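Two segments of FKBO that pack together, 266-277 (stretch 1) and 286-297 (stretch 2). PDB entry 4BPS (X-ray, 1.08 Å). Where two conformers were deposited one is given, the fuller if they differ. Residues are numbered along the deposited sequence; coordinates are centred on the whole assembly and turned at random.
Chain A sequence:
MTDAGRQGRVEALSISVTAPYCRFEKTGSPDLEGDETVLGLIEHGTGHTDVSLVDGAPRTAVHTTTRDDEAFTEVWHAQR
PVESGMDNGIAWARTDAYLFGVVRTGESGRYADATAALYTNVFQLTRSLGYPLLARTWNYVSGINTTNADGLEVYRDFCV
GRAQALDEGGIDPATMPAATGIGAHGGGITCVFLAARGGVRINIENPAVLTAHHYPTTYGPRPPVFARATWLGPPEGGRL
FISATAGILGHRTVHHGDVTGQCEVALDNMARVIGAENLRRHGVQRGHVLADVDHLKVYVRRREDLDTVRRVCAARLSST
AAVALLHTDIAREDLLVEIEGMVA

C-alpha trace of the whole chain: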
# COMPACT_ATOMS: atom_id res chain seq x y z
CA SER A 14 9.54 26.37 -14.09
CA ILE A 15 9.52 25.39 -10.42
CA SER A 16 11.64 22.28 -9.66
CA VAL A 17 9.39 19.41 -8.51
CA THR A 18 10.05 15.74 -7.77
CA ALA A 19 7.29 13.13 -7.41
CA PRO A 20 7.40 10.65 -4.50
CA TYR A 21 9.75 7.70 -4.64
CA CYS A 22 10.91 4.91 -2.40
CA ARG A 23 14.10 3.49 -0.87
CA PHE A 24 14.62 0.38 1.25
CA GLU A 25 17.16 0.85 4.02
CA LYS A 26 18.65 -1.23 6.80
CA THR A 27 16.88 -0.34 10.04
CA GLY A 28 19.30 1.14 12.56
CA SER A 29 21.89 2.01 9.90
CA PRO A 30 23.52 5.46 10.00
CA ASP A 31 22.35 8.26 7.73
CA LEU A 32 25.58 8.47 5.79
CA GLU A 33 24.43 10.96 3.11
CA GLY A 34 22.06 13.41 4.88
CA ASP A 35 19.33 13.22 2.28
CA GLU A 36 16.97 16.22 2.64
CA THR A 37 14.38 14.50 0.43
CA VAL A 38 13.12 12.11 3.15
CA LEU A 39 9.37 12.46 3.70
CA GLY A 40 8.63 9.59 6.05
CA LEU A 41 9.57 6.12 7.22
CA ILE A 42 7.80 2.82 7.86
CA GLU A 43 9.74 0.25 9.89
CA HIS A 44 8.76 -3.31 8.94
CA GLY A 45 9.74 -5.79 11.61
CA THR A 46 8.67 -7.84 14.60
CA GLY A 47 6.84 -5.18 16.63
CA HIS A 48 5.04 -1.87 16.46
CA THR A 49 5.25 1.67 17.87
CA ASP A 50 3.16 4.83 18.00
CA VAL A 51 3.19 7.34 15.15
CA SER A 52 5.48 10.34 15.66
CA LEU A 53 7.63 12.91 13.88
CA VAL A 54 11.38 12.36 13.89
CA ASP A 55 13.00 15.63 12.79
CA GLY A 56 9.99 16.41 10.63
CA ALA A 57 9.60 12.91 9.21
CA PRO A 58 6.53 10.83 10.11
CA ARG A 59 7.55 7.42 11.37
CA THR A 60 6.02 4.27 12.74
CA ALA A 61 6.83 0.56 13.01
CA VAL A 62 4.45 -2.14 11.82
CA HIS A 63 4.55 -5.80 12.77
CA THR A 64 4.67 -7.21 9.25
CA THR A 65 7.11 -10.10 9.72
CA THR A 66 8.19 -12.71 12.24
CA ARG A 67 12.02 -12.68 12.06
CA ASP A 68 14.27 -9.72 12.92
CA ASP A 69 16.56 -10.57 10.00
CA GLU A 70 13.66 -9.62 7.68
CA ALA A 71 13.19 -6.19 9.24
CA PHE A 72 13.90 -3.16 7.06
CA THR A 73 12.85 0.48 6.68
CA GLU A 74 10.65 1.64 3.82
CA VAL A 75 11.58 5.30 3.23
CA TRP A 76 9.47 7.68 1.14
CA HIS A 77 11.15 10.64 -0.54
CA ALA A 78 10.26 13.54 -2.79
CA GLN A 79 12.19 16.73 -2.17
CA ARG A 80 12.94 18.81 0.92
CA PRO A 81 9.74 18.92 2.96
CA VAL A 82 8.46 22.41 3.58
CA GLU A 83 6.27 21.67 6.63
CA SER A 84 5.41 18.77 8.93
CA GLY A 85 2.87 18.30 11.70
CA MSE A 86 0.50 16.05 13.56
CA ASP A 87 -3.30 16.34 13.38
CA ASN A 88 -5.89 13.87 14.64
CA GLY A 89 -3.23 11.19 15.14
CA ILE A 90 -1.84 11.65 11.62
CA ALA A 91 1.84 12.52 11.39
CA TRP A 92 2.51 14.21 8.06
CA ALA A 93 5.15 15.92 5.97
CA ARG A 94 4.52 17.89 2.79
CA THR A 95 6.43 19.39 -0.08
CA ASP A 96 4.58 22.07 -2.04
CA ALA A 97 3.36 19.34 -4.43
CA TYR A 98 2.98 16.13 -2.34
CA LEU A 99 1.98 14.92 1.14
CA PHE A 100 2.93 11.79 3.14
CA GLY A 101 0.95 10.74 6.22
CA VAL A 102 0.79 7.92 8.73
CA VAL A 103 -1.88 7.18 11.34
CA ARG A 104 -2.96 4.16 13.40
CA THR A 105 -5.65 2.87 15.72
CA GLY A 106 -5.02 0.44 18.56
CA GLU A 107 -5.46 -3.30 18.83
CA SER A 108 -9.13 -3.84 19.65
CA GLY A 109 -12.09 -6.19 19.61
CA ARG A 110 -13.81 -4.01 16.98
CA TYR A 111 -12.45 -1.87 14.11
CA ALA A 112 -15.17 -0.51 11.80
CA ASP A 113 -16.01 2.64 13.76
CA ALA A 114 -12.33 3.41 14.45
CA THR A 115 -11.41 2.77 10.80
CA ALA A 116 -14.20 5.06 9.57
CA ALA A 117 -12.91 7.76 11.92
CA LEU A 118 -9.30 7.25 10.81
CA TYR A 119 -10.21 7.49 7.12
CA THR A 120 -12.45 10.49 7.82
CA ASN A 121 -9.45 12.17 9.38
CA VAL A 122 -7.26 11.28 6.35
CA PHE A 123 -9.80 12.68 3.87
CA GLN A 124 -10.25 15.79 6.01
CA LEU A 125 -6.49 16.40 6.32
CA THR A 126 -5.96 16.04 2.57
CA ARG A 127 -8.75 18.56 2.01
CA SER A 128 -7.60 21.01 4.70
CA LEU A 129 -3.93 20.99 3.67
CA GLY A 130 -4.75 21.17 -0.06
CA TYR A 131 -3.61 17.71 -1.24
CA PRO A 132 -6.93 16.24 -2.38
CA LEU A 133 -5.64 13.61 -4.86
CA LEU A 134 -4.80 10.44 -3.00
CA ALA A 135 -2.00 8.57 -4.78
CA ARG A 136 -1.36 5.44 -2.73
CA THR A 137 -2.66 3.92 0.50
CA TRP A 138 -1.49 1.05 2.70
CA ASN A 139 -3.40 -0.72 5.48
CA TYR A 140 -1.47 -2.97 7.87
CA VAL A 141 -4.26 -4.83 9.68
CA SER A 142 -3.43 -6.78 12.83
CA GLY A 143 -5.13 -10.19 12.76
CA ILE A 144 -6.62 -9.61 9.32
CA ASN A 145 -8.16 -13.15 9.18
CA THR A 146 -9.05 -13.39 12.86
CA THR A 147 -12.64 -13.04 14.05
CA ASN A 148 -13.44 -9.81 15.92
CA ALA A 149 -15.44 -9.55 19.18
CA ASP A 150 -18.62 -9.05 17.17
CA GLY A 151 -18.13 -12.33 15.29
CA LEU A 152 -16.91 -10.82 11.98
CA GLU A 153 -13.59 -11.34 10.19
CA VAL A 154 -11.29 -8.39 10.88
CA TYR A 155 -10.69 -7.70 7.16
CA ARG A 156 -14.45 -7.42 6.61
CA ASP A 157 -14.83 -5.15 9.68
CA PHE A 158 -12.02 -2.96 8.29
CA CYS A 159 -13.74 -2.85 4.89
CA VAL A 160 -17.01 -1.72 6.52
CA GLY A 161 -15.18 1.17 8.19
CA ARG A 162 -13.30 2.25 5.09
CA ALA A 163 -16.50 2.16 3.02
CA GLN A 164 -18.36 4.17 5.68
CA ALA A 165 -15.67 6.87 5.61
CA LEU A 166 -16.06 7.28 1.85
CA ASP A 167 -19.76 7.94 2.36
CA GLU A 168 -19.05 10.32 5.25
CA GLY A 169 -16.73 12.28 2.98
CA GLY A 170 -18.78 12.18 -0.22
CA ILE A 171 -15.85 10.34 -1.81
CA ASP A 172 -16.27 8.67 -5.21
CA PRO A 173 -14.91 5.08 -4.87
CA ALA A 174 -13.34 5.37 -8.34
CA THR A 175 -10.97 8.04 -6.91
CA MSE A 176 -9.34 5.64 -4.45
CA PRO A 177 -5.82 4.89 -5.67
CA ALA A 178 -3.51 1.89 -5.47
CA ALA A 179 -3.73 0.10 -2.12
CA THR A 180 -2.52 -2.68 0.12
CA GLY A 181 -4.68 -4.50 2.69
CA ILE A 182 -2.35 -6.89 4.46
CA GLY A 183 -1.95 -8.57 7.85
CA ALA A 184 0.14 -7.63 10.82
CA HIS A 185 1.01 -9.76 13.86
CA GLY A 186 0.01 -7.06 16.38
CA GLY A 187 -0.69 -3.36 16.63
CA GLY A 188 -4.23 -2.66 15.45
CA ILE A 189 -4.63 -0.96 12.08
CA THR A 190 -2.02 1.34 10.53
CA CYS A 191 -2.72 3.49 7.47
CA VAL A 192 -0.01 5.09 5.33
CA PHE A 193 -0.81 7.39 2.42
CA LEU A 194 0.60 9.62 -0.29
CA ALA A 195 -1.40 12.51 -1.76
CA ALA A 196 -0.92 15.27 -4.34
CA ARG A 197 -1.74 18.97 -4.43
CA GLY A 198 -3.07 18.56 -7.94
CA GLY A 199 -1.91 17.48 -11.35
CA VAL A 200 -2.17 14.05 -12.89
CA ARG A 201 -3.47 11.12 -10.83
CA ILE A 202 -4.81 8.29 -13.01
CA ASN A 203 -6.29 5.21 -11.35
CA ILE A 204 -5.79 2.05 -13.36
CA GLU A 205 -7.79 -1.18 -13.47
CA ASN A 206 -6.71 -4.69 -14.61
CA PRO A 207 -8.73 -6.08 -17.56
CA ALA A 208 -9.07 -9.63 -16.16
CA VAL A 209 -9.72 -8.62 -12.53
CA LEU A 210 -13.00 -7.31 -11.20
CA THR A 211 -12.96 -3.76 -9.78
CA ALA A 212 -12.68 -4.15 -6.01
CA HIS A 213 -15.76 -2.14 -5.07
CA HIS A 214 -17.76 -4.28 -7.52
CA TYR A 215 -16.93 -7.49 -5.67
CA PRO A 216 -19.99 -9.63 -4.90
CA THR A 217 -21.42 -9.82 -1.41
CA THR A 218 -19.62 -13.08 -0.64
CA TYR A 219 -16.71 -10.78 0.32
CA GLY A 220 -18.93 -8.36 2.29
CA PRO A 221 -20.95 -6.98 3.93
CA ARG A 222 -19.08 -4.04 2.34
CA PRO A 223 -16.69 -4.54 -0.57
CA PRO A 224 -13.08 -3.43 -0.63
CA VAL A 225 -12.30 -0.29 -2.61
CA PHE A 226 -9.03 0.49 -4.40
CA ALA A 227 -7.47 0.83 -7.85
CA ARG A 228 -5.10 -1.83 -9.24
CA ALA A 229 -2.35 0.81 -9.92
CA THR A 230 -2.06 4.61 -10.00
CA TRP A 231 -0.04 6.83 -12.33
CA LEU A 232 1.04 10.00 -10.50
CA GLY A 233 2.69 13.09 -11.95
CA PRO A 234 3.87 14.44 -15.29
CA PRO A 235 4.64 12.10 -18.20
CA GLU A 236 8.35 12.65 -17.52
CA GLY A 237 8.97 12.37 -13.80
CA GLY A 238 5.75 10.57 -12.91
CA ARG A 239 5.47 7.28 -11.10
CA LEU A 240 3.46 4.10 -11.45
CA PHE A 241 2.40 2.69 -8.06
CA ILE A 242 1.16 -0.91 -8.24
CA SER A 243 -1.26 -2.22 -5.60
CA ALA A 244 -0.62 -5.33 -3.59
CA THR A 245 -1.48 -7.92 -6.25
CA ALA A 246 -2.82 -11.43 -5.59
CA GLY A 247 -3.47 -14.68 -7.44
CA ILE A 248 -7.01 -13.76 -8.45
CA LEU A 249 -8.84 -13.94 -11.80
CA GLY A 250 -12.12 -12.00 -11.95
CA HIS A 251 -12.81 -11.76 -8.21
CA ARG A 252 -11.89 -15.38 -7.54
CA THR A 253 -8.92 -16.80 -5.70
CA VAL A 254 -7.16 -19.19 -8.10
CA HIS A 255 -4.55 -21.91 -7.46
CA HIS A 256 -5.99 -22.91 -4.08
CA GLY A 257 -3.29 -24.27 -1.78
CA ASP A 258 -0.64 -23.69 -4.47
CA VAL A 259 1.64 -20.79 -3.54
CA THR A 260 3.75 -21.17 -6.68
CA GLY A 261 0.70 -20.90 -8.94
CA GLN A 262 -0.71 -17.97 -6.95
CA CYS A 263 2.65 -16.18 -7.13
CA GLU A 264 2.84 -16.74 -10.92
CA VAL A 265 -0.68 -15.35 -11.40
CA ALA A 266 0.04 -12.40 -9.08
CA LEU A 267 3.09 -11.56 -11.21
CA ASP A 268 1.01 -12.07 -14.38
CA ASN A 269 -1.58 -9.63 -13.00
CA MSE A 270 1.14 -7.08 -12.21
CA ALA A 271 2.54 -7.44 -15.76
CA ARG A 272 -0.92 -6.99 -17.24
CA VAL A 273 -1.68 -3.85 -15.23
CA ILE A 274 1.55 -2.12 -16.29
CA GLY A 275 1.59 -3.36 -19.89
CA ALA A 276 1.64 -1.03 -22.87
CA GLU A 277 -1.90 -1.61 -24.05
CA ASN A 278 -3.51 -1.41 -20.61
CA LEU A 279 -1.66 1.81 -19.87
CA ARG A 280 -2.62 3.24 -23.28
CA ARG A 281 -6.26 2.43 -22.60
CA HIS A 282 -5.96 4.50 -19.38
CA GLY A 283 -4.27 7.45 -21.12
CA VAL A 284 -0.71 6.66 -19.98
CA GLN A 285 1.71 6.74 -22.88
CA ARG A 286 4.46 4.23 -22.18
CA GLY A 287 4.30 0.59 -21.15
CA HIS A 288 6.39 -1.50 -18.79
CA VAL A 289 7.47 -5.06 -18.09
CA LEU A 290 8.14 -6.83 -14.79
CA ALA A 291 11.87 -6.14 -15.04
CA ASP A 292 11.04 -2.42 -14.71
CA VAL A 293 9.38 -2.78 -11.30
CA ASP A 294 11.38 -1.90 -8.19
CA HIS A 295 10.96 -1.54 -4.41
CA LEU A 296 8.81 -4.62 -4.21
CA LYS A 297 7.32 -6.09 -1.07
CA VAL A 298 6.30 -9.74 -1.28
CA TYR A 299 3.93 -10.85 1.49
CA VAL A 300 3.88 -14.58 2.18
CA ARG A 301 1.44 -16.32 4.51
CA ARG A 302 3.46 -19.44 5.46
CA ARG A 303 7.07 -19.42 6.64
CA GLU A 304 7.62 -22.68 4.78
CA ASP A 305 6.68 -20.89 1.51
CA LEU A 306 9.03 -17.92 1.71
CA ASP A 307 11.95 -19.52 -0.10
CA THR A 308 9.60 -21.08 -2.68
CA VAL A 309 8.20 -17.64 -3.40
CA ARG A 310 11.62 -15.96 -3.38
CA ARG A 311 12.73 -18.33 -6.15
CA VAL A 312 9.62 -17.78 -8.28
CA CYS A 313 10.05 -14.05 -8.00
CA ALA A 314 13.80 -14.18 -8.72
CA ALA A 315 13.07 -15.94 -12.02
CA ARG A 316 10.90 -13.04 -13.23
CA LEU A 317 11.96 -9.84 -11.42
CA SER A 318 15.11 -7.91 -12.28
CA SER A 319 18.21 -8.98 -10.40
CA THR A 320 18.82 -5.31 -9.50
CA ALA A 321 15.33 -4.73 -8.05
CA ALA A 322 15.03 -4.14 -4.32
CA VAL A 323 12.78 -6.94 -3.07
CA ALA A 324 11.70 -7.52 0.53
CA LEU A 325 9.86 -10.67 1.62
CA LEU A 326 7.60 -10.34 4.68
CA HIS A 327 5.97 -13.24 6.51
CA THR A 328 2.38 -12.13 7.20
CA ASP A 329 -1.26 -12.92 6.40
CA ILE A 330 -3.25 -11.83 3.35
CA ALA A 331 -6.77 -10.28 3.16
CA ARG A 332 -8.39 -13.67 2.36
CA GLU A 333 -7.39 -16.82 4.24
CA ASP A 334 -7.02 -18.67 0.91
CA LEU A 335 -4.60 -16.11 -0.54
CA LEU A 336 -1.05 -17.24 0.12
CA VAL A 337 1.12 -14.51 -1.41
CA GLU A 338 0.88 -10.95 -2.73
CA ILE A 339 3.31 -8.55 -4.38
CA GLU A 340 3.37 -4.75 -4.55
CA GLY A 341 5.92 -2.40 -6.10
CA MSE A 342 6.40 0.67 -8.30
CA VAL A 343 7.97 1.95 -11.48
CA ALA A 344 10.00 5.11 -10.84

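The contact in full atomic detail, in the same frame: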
# COMPACT_ATOMS: atom_id res chain seq x y z
N ALA A 266 -0.14 -13.74 -9.62
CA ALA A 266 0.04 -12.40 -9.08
C ALA A 266 1.00 -11.61 -9.97
O ALA A 266 0.74 -10.45 -10.31
CB ALA A 266 0.57 -12.47 -7.65
N LEU A 267 2.13 -12.22 -10.33
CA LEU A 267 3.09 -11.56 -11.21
C LEU A 267 2.48 -11.31 -12.60
O LEU A 267 2.72 -10.27 -13.19
CB LEU A 267 4.37 -12.38 -11.27
CG LEU A 267 5.20 -12.37 -9.98
CD1 LEU A 267 6.26 -13.49 -10.03
CD2 LEU A 267 5.84 -11.03 -9.77
N ASP A 268 1.72 -12.28 -13.12
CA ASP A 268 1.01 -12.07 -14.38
C ASP A 268 0.07 -10.87 -14.29
O ASP A 268 -0.02 -10.08 -15.23
CB ASP A 268 0.15 -13.28 -14.77
CG ASP A 268 0.93 -14.51 -15.15
OD1 ASP A 268 2.15 -14.44 -15.38
OD2 ASP A 268 0.26 -15.57 -15.22
N ASN A 269 -0.65 -10.75 -13.17
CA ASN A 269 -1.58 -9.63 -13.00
C ASN A 269 -0.81 -8.31 -12.95
O ASN A 269 -1.21 -7.30 -13.56
CB ASN A 269 -2.39 -9.80 -11.73
CG ASN A 269 -3.60 -10.72 -11.92
OD1 ASN A 269 -4.21 -10.73 -12.99
ND2 ASN A 269 -4.01 -11.42 -10.86
N MSE A 270 0.33 -8.28 -12.25
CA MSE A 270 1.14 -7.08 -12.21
C MSE A 270 1.62 -6.71 -13.62
O MSE A 270 1.57 -5.54 -14.00
CB MSE A 270 2.32 -7.33 -11.26
CG MSE A 270 3.33 -6.20 -11.22
SE MSE A 270 4.73 -6.47 -9.89
CE MSE A 270 3.79 -5.79 -8.32
N ALA A 271 2.07 -7.71 -14.39
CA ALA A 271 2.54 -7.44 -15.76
C ALA A 271 1.41 -6.92 -16.62
O ALA A 271 1.62 -6.04 -17.45
CB ALA A 271 3.15 -8.69 -16.37
N ARG A 272 0.20 -7.43 -16.42
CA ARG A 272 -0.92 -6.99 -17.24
C ARG A 272 -1.28 -5.53 -16.93
O ARG A 272 -1.55 -4.74 -17.84
CB ARG A 272 -2.15 -7.89 -17.05
CG ARG A 272 -3.18 -7.63 -18.14
CD ARG A 272 -4.46 -8.44 -17.99
NE ARG A 272 -4.12 -9.84 -17.84
CZ ARG A 272 -4.12 -10.48 -16.68
NH1 ARG A 272 -3.71 -11.74 -16.63
NH2 ARG A 272 -4.53 -9.88 -15.58
N VAL A 273 -1.28 -5.17 -15.65
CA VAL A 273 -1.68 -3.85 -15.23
C VAL A 273 -0.77 -2.78 -15.81
O VAL A 273 -1.20 -1.70 -16.20
CB VAL A 273 -1.67 -3.78 -13.70
CG1 VAL A 273 -1.70 -2.36 -13.20
CG2 VAL A 273 -2.85 -4.55 -13.16
N ILE A 274 0.53 -3.09 -15.85
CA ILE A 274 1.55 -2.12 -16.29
C ILE A 274 1.91 -2.23 -17.77
O ILE A 274 2.75 -1.47 -18.25
CB ILE A 274 2.83 -2.21 -15.42
CG1 ILE A 274 3.63 -3.49 -15.75
CG2 ILE A 274 2.47 -2.08 -13.94
CD1 ILE A 274 4.90 -3.70 -14.92
N GLY A 275 1.26 -3.13 -18.50
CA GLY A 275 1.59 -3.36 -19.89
C GLY A 275 1.15 -2.23 -20.79
O GLY A 275 0.22 -1.50 -20.48
N ALA A 276 1.84 -2.12 -21.93
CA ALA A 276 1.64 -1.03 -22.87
C ALA A 276 0.17 -0.79 -23.22
O ALA A 276 -0.27 0.37 -23.19
CB ALA A 276 2.44 -1.29 -24.15
N GLU A 277 -0.56 -1.83 -23.56
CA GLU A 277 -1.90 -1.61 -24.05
C GLU A 277 -2.84 -1.24 -22.91
O GLU A 277 -3.73 -0.42 -23.12
CB GLU A 277 -2.40 -2.82 -24.85
CG GLU A 277 -3.81 -2.70 -25.41
CD GLU A 277 -4.02 -1.58 -26.39
OE1 GLU A 277 -3.04 -1.00 -26.90
OE2 GLU A 277 -5.20 -1.28 -26.67
N ARG A 286 3.37 5.19 -22.03
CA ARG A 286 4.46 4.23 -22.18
C ARG A 286 4.18 3.03 -21.30
O ARG A 286 3.67 3.17 -20.20
CB ARG A 286 5.78 4.89 -21.83
CG ARG A 286 6.95 3.95 -21.66
CD ARG A 286 7.66 4.23 -20.34
NE ARG A 286 9.09 4.48 -20.51
CZ ARG A 286 9.88 4.92 -19.54
NH1 ARG A 286 9.39 5.17 -18.33
NH2 ARG A 286 11.17 5.12 -19.77
N GLY A 287 4.54 1.86 -21.81
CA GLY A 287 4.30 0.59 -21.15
C GLY A 287 5.53 0.09 -20.43
O GLY A 287 6.63 0.61 -20.61
N HIS A 288 5.32 -0.93 -19.60
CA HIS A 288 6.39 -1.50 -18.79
C HIS A 288 6.29 -3.02 -18.78
O HIS A 288 5.28 -3.59 -19.20
CB HIS A 288 6.31 -0.93 -17.36
CG HIS A 288 6.70 0.51 -17.32
ND1 HIS A 288 8.00 0.90 -17.55
CD2 HIS A 288 5.99 1.65 -17.20
CE1 HIS A 288 8.09 2.21 -17.53
NE2 HIS A 288 6.88 2.70 -17.32
N VAL A 289 7.37 -3.63 -18.31
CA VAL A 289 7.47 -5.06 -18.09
C VAL A 289 7.90 -5.31 -16.65
O VAL A 289 8.33 -4.37 -15.95
CB VAL A 289 8.46 -5.71 -19.09
CG1 VAL A 289 7.93 -5.60 -20.52
CG2 VAL A 289 9.86 -5.10 -18.94
N LEU A 290 7.81 -6.55 -16.19
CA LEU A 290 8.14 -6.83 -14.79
C LEU A 290 9.54 -6.41 -14.41
O LEU A 290 9.77 -5.98 -13.26
CB LEU A 290 7.95 -8.30 -14.45
CG LEU A 290 6.51 -8.76 -14.35
CD1 LEU A 290 6.52 -10.27 -14.03
CD2 LEU A 290 5.76 -8.01 -13.27
N ALA A 291 10.50 -6.52 -15.34
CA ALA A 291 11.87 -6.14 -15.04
C ALA A 291 12.04 -4.65 -14.71
O ALA A 291 13.09 -4.26 -14.20
CB ALA A 291 12.80 -6.50 -16.21
N ASP A 292 11.00 -3.86 -15.00
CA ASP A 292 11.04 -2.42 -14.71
C ASP A 292 10.58 -2.10 -13.29
O ASP A 292 10.78 -0.98 -12.83
CB ASP A 292 10.13 -1.64 -15.65
CG ASP A 292 10.51 -1.76 -17.10
OD1 ASP A 292 11.70 -1.99 -17.41
OD2 ASP A 292 9.59 -1.60 -17.94
N VAL A 293 9.96 -3.06 -12.61
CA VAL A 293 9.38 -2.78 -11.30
C VAL A 293 10.48 -2.83 -10.25
O VAL A 293 11.44 -3.61 -10.34
CB VAL A 293 8.23 -3.78 -10.99
CG1 VAL A 293 7.56 -3.42 -9.67
CG2 VAL A 293 7.19 -3.78 -12.11
N ASP A 294 10.37 -1.97 -9.25
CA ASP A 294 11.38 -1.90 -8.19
C ASP A 294 10.68 -1.66 -6.85
O ASP A 294 9.46 -1.44 -6.78
CB ASP A 294 12.36 -0.77 -8.54
CG ASP A 294 13.72 -0.88 -7.85
OD1 ASP A 294 13.96 -1.77 -7.01
OD2 ASP A 294 14.56 -0.00 -8.18
N HIS A 295 11.45 -1.75 -5.77
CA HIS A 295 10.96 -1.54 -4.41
C HIS A 295 9.71 -2.37 -4.16
O HIS A 295 8.64 -1.89 -3.76
CB HIS A 295 10.83 -0.05 -4.09
CG HIS A 295 12.15 0.63 -4.17
ND1 HIS A 295 12.56 1.32 -5.29
CD2 HIS A 295 13.22 0.59 -3.33
CE1 HIS A 295 13.81 1.70 -5.13
NE2 HIS A 295 14.24 1.28 -3.95
N LEU A 296 9.89 -3.66 -4.38
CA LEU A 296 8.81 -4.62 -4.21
C LEU A 296 8.78 -5.18 -2.80
O LEU A 296 9.82 -5.49 -2.22
CB LEU A 296 8.95 -5.77 -5.20
CG LEU A 296 8.92 -5.36 -6.68
CD1 LEU A 296 10.31 -5.31 -7.30
CD2 LEU A 296 8.02 -6.31 -7.46
N LYS A 297 7.56 -5.32 -2.29
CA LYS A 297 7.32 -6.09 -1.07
C LYS A 297 6.49 -7.31 -1.46
O LYS A 297 5.50 -7.18 -2.18
CB LYS A 297 6.63 -5.26 0.00
CG LYS A 297 7.60 -4.20 0.57
CD LYS A 297 6.95 -2.86 0.84
CE LYS A 297 5.88 -2.98 1.87
NZ LYS A 297 5.00 -1.75 1.88
O HOH W 1 3.99 -5.97 -18.73
O HOH W 2 4.36 -3.64 -21.99

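How does the helix of stretch 1 first meet stretch 2? Immediately after Ala 266, which lies out of reach, the CA-to-CB bond of Leu 267 runs sideways to the other stretch, and its CB comes 4.1 Å from CD1 of Leu 290. Leu 290 also reaches the helix backbone, with Leu 290 CD2 3.8 Å from Leu 267 O. That carbonyl is already engaged within the helix, accepting a hydrogen bond from Ala 271 N at 2.9 Å, so the methyl group covers a satisfied polar atom. Asp 268 points away, and Asn 269 is out of reach.

What does the selenomethionine at position 270 add? Its CA-to-CB bond points toward stretch 2, and the side chain is extended through chi1 and chi2, both t, before turning at chi3, m. It therefore touches several residues along its length: CG of Met 270 lies 3.7 Å from CD2 of Leu 290, while its SE lies 4.2 Å from CG1 of Val 293 and 4.1 Å from CD2 of Leu 296. Chain positions spread over seven residues of stretch 2 thus converge on one side chain.

Why does Leu 290 bury more area here than any other residue? Its end comes nearer to the helix than its sideways CA-to-CB bond would suggest, and it is met by Leu 267, Met 270 and Ala 271. The small Ala 271 packs its CB 3.9 Å from CG of Leu 290, where the two backbones approach to 5.7 Å between their CA atoms. Arg 272 faces away and instead donates from NH2 to Asn 269 OD1 at 2.7 Å, beside the contact rather than in it.

How is the last part of stretch 1 fastened? Ile 274 works through both side chain and backbone. Its CD1 lies 3.6 Å from CG2 of Val 293 and equally close to Val 289 O, while Ile 274 O accepts the sole direct hydrogen bond between the stretches, from His 288 N at 3.0 Å. Two waters extend this link: one donates to Ala 271 O and His 288 O, both at 2.7 Å; the other accepts from Ala 276 N and donates to His 288 O, both at 2.9 Å.

What allows the chains to come so close at Ala 276? Its CA is 3.6 Å from CA of Gly 287, a residue without a side chain. A CB there would point toward stretch 1 and fall 2.4 Å from Ala 276 CA, a clash.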